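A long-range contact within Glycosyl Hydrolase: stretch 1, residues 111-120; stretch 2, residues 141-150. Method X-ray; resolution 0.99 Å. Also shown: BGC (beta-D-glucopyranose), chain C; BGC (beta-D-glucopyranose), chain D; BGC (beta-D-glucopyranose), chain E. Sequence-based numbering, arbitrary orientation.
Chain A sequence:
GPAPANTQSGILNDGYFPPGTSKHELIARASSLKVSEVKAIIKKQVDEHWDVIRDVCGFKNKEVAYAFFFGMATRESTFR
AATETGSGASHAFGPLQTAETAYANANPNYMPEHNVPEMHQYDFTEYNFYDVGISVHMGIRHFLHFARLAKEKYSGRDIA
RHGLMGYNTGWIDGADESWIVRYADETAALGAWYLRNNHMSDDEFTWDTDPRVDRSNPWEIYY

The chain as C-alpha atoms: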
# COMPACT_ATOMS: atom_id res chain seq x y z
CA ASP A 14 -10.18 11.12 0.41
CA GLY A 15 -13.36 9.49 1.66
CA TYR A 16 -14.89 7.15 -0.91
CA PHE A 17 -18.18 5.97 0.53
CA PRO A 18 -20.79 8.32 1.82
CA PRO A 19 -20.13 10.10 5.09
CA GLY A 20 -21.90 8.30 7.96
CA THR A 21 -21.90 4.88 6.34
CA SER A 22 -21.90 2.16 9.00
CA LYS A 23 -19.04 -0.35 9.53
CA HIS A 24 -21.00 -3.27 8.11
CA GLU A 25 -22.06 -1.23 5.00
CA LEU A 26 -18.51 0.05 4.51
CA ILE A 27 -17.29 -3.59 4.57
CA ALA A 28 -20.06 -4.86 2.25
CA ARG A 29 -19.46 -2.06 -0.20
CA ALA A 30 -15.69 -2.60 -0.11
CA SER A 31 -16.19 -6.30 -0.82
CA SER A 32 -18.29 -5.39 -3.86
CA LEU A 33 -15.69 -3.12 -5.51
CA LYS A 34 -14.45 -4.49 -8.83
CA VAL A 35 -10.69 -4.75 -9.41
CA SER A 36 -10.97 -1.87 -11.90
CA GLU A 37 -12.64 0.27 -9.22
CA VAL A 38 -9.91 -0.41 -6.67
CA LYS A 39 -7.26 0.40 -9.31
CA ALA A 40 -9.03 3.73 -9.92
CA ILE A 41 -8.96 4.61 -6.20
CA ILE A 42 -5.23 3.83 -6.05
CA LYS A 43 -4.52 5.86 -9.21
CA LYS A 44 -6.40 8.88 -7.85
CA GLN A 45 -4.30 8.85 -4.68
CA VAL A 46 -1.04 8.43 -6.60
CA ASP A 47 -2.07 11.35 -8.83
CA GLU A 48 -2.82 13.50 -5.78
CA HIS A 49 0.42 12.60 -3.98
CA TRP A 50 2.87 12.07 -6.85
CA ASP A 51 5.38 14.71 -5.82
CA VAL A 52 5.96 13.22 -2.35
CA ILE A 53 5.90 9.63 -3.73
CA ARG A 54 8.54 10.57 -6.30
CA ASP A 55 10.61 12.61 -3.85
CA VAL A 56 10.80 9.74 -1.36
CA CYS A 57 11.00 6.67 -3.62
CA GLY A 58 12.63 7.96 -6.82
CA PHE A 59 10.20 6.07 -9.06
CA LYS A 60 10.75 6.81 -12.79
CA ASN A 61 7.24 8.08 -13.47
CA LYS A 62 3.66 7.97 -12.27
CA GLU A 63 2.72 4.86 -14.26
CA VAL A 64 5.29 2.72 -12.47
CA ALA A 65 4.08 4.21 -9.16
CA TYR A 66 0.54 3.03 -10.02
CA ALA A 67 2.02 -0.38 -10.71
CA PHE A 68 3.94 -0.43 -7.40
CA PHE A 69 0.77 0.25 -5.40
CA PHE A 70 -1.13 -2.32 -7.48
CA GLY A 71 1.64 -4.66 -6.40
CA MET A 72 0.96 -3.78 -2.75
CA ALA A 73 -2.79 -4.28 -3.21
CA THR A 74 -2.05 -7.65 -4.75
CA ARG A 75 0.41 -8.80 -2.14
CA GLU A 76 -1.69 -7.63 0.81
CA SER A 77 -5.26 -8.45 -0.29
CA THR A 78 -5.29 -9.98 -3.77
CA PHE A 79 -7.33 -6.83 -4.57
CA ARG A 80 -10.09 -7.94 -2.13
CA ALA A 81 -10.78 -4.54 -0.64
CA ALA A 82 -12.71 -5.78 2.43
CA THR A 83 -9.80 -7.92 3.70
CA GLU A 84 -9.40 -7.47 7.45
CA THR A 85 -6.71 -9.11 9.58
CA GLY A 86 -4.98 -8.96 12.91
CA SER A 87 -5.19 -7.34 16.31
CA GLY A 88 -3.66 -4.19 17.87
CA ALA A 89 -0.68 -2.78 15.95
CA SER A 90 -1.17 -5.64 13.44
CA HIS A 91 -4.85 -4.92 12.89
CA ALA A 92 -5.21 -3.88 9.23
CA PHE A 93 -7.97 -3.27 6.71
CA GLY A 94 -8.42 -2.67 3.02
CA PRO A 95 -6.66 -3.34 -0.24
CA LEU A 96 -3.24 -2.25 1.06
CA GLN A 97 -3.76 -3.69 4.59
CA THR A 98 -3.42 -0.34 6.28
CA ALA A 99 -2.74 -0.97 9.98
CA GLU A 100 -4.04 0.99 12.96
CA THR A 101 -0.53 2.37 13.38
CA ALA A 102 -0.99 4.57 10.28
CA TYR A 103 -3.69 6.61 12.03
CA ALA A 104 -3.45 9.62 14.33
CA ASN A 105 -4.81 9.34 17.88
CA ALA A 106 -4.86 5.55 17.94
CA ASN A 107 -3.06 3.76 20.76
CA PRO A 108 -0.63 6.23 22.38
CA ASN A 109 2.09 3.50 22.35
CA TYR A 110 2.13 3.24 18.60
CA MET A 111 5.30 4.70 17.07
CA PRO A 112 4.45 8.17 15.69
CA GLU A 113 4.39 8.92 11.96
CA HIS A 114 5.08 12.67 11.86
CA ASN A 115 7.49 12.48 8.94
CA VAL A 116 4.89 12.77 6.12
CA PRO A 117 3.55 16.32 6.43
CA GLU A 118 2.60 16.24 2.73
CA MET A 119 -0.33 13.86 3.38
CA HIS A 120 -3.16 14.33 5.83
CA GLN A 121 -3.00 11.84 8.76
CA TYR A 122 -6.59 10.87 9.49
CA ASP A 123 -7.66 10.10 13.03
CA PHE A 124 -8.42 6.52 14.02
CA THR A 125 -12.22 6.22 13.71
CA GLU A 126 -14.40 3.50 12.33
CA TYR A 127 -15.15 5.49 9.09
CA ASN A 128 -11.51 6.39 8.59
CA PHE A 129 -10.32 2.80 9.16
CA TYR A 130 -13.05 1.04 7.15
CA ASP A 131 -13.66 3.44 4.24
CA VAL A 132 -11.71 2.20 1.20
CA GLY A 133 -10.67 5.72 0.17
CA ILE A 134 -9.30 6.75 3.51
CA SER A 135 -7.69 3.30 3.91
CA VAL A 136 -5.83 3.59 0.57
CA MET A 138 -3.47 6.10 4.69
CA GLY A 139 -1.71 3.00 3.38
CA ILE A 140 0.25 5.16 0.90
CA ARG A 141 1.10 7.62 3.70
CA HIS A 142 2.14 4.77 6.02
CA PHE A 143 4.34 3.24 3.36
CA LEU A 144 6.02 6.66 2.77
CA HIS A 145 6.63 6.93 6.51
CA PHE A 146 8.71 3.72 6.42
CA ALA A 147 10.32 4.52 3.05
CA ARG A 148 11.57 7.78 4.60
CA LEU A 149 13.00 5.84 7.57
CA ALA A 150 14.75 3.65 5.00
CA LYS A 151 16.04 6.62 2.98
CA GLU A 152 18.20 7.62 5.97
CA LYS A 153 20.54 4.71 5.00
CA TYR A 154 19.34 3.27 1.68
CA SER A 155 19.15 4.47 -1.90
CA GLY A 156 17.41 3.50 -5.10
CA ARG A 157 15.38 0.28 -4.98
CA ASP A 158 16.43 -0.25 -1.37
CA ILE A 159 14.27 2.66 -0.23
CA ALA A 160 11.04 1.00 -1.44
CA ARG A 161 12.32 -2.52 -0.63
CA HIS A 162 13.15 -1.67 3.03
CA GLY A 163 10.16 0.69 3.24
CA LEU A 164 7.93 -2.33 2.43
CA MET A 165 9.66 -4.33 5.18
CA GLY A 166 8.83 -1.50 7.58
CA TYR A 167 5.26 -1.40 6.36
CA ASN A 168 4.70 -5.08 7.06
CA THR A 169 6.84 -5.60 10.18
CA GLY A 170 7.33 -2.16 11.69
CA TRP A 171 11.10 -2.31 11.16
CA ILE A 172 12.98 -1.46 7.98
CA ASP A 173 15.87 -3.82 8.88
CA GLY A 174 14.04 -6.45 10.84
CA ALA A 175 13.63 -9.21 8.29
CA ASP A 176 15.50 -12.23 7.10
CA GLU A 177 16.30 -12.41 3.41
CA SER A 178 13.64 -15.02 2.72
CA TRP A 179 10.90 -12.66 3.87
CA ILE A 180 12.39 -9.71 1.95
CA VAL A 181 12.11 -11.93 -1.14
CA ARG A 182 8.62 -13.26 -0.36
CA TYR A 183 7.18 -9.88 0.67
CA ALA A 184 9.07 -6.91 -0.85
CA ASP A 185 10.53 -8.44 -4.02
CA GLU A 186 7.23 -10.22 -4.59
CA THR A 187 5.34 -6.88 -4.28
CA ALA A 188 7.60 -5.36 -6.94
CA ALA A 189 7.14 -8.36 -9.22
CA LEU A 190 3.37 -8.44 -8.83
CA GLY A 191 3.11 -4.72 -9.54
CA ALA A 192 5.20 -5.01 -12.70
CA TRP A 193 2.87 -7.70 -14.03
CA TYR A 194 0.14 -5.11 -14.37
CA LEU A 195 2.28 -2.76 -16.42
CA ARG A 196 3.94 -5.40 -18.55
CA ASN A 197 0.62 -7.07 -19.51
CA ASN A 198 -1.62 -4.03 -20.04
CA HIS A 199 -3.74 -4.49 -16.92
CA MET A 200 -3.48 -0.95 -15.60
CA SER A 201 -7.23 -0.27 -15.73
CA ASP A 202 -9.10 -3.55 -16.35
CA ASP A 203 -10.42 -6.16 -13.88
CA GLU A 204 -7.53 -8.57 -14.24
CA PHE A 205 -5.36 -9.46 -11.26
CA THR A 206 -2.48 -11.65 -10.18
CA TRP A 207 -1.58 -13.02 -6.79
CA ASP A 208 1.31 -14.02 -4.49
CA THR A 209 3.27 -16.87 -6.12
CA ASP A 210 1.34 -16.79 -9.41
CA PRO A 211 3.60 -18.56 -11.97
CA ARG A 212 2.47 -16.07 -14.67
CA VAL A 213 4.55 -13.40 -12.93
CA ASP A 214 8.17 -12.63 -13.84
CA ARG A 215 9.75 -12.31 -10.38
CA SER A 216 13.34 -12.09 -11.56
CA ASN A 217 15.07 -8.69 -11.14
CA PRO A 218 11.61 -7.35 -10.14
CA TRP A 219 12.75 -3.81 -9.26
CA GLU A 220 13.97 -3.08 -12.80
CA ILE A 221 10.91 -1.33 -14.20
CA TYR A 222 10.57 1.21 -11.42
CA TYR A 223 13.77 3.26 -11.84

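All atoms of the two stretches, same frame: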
# COMPACT_ATOMS: atom_id res chain seq x y z
N MET A 111 4.20 3.82 17.48
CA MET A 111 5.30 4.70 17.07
C MET A 111 4.73 5.81 16.19
O MET A 111 4.01 5.50 15.23
CB MET A 111 6.41 3.91 16.38
CG MET A 111 7.08 2.91 17.33
SD MET A 111 8.38 1.81 16.70
CE MET A 111 9.68 2.99 16.39
N PRO A 112 5.06 7.08 16.46
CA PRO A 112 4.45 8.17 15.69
C PRO A 112 4.95 8.21 14.24
O PRO A 112 6.07 7.80 13.90
CB PRO A 112 4.92 9.44 16.42
CG PRO A 112 6.18 8.95 17.09
CD PRO A 112 5.85 7.58 17.59
N GLU A 113 4.11 8.80 13.39
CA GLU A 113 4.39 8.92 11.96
C GLU A 113 4.21 10.39 11.57
O GLU A 113 3.41 10.75 10.72
CB GLU A 113 3.52 7.99 11.17
CG GLU A 113 3.68 6.56 11.63
CD GLU A 113 3.22 5.47 10.71
OE1 GLU A 113 2.59 5.75 9.62
OE2 GLU A 113 3.50 4.31 11.06
N HIS A 114 5.10 11.23 12.13
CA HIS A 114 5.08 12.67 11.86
C HIS A 114 6.10 13.12 10.84
O HIS A 114 6.31 14.33 10.72
CB HIS A 114 5.23 13.45 13.19
CG HIS A 114 4.04 13.34 14.10
ND1 HIS A 114 4.13 13.22 15.47
CD2 HIS A 114 2.73 13.37 13.81
CE1 HIS A 114 2.92 13.13 15.96
NE2 HIS A 114 2.05 13.26 14.98
N ASN A 115 6.57 12.21 10.00
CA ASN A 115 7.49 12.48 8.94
C ASN A 115 6.88 12.46 7.53
O ASN A 115 7.63 12.34 6.57
CB ASN A 115 8.73 11.54 8.98
CG ASN A 115 8.39 10.12 8.67
OD1 ASN A 115 7.22 9.72 8.81
ND2 ASN A 115 9.39 9.31 8.30
N VAL A 116 5.56 12.61 7.42
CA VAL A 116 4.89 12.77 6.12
C VAL A 116 3.92 13.94 6.20
O VAL A 116 2.70 13.77 6.12
CB VAL A 116 4.21 11.49 5.61
CG1 VAL A 116 3.90 11.64 4.09
CG2 VAL A 116 5.08 10.24 5.84
N PRO A 117 4.45 15.15 6.31
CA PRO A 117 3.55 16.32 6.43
C PRO A 117 2.77 16.60 5.14
O PRO A 117 1.77 17.35 5.18
CB PRO A 117 4.52 17.48 6.79
CG PRO A 117 5.83 17.02 6.22
CD PRO A 117 5.85 15.54 6.50
N GLU A 118 3.21 16.01 4.02
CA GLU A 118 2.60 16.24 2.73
C GLU A 118 1.28 15.50 2.55
O GLU A 118 0.60 15.70 1.53
CB GLU A 118 3.54 15.87 1.60
CG GLU A 118 4.92 16.53 1.67
CD GLU A 118 5.97 15.78 2.48
OE1 GLU A 118 5.66 14.89 3.29
OE2 GLU A 118 7.18 16.12 2.30
N MET A 119 0.93 14.60 3.47
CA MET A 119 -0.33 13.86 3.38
C MET A 119 -1.06 13.97 4.70
O MET A 119 -0.47 13.73 5.77
CB MET A 119 -0.07 12.37 3.09
CG MET A 119 0.53 12.17 1.70
SD MET A 119 0.74 10.42 1.24
CE MET A 119 -0.97 9.90 1.08
N HIS A 120 -2.36 14.26 4.63
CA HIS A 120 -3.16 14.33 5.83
C HIS A 120 -3.07 12.99 6.60
O HIS A 120 -3.19 11.93 5.96
CB HIS A 120 -4.61 14.63 5.45
CG HIS A 120 -5.46 14.96 6.61
ND1 HIS A 120 -5.46 16.18 7.21
CD2 HIS A 120 -6.32 14.19 7.31
CE1 HIS A 120 -6.33 16.17 8.20
NE2 HIS A 120 -6.84 14.95 8.32
N ARG A 141 0.39 6.78 2.73
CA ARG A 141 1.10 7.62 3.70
C ARG A 141 1.99 6.77 4.59
O ARG A 141 3.14 7.09 4.90
CB ARG A 141 0.13 8.42 4.57
CG ARG A 141 0.82 9.42 5.47
CD ARG A 141 -0.13 10.14 6.36
NE ARG A 141 0.50 11.27 7.04
CZ ARG A 141 1.28 11.19 8.13
NH1 ARG A 141 1.86 12.31 8.57
NH2 ARG A 141 1.44 10.06 8.78
N HIS A 142 1.44 5.65 5.09
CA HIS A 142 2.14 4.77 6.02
C HIS A 142 3.35 4.14 5.37
O HIS A 142 4.41 4.06 5.97
CB HIS A 142 1.09 3.73 6.47
CG HIS A 142 1.47 2.83 7.57
ND1 HIS A 142 1.94 3.30 8.79
CD2 HIS A 142 1.34 1.49 7.69
CE1 HIS A 142 2.05 2.27 9.63
NE2 HIS A 142 1.68 1.17 8.99
N PHE A 143 3.22 3.71 4.10
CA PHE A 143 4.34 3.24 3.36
C PHE A 143 5.46 4.33 3.23
O PHE A 143 6.62 4.07 3.46
CB PHE A 143 3.93 2.74 1.96
CG PHE A 143 5.09 2.57 1.05
CD1 PHE A 143 6.01 1.53 1.19
CD2 PHE A 143 5.32 3.50 0.02
CE1 PHE A 143 7.11 1.44 0.36
CE2 PHE A 143 6.39 3.37 -0.83
CZ PHE A 143 7.30 2.36 -0.66
N LEU A 144 5.03 5.55 2.89
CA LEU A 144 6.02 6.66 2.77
C LEU A 144 6.72 6.94 4.10
O LEU A 144 7.90 7.28 4.10
CB LEU A 144 5.40 7.91 2.20
CG LEU A 144 4.91 7.78 0.72
CD1 LEU A 144 4.28 9.06 0.30
CD2 LEU A 144 6.03 7.39 -0.22
N HIS A 145 5.99 6.78 5.21
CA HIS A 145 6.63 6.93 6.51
C HIS A 145 7.86 5.99 6.63
O HIS A 145 8.94 6.41 7.05
CB HIS A 145 5.59 6.66 7.64
CG HIS A 145 6.23 6.28 8.93
ND1 HIS A 145 6.92 7.18 9.73
CD2 HIS A 145 6.34 5.08 9.56
CE1 HIS A 145 7.44 6.53 10.76
NE2 HIS A 145 7.09 5.27 10.70
N PHE A 146 7.63 4.72 6.31
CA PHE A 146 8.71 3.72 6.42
C PHE A 146 9.76 3.87 5.33
O PHE A 146 10.95 3.69 5.58
CB PHE A 146 8.15 2.31 6.43
CG PHE A 146 7.43 1.98 7.70
CD1 PHE A 146 8.15 1.81 8.89
CD2 PHE A 146 6.06 1.82 7.70
CE1 PHE A 146 7.46 1.52 10.06
CE2 PHE A 146 5.39 1.52 8.88
CZ PHE A 146 6.11 1.38 10.05
N ALA A 147 9.35 4.27 4.11
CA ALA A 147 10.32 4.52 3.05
C ALA A 147 11.23 5.66 3.45
O ALA A 147 12.44 5.63 3.17
CB ALA A 147 9.58 4.79 1.75
N ARG A 148 10.70 6.71 4.11
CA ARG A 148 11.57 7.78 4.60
C ARG A 148 12.49 7.33 5.71
O ARG A 148 13.66 7.75 5.73
CB ARG A 148 10.74 9.00 5.05
CG ARG A 148 10.52 9.93 3.96
CD ARG A 148 9.72 11.18 4.37
NE ARG A 148 9.82 12.19 3.36
CZ ARG A 148 8.89 13.10 3.08
NH1 ARG A 148 7.80 13.15 3.81
NH2 ARG A 148 9.05 13.90 2.07
N LEU A 149 12.05 6.44 6.60
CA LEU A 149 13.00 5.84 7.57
C LEU A 149 14.12 5.15 6.81
O LEU A 149 15.31 5.28 7.14
CB LEU A 149 12.32 4.86 8.53
CG LEU A 149 11.30 5.42 9.50
CD1 LEU A 149 10.76 4.35 10.41
CD2 LEU A 149 11.80 6.57 10.34
N ALA A 150 13.75 4.38 5.77
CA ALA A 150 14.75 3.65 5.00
C ALA A 150 15.71 4.56 4.25
O ALA A 150 16.92 4.25 4.14
CB ALA A 150 14.08 2.73 4.01
C2 BGC C . 2.16 -2.25 10.77
C3 BGC C . 3.35 -1.94 11.67
C4 BGC C . 3.42 -2.94 12.83
C5 BGC C . 3.37 -4.36 12.27
C6 BGC C . 3.46 -5.48 13.31
C1 BGC C . 2.17 -3.70 10.37
O2 BGC C . 2.19 -1.41 9.60
O3 BGC C . 3.18 -0.60 12.16
O4 BGC C . 4.67 -2.73 13.51
O5 BGC C . 2.15 -4.54 11.53
O6 BGC C . 2.52 -5.30 14.36
C2 BGC D . 6.08 -2.93 15.36
C3 BGC D . 6.19 -2.85 16.87
C4 BGC D . 5.54 -1.51 17.36
C5 BGC D . 4.12 -1.43 16.79
C6 BGC D . 3.48 -0.09 17.12
C1 BGC D . 4.66 -2.77 14.90
O2 BGC D . 6.57 -4.24 14.98
O3 BGC D . 7.55 -2.90 17.21
O4 BGC D . 5.48 -1.58 18.77
O5 BGC D . 4.15 -1.51 15.36
O6 BGC D . 4.14 1.03 16.57
C2 BGC E . 5.41 -0.53 20.88
C3 BGC E . 5.98 0.62 21.68
C4 BGC E . 7.49 0.73 21.58
C5 BGC E . 7.90 0.75 20.14
C6 BGC E . 9.41 0.74 19.85
C1 BGC E . 5.96 -0.43 19.47
O2 BGC E . 3.98 -0.44 20.88
O3 BGC E . 5.53 0.49 23.02
O4 BGC E . 7.99 1.99 22.09
O5 BGC E . 7.37 -0.41 19.50
O6 BGC E . 9.96 -0.42 20.50
O HOH W 1 0.62 7.38 8.51

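Residues 111-120 form an irregular strip with no helix or strand, so several of its backbone carbonyls are left without regular partners, and the side chains of helix 141-150 supply the donors. The contact buries 781 Å², both sides summed. Arg141 does most of this work. Its chi1, chi2 and chi3 are all t, and the extended chain carries the guanidinium from the helix into the loop, burying more surface than any other residue here. Arg141 NE donates to Met119 O (2.9 Å) and Arg141 NH2 to Glu113 O (2.8 Å), both acceptors lying near the guanidinium plane; Arg141 NH1 adds bonds to Glu113 O (3.1 Å) and, weakly, to Val116 O (3.0 Å). Val116 O also accepts from Met119 N (3.3 Å), closing a type I turn, while Val116 CB covers one guanidinium face.

Two turns further along the helix, Arg148 meets the same loop. Arg148 NH1 donates to Asn115 O (2.9 Å) and to Glu118 OE1 (2.8 Å), and Arg148 NH2 to Glu118 OE2 (2.9 Å), a two-pronged salt bridge. Glu118 bends at chi2 (p), bringing its carboxylate to the arginine although its CA-to-CB bond points sideways.

Asn115 adopts chi1 p and uses both ends of its amide: OD1 accepts from His145 ND1 (2.7 Å), and ND2 donates to His145 O (3.2 Å). The His145 ring, at chi1 t, also offers a face to Glu113, whose CG lies 3.6 Å from the ring centroid. With chi1 m and chi2 t, Glu113 brings its carboxylate to His142, where ND1 donates to OE1 (2.7 Å). On its other side, His142 NE2 donates to O2 of the chain C glucose (2.7 Å), linking the contact to bound sugar. A water bridges Glu113 OE1 and Arg141 NH2, 2.8 Å from each, so the buried Glu113 carboxylate is satisfied by His142 and water.

Apolar packing is modest: buried Val116 and Met119 meet Leu144, with Val116 CG2 approaching Leu144 CB (4.3 Å) and Met119 SD resting against Leu144 CD1 (3.9 Å).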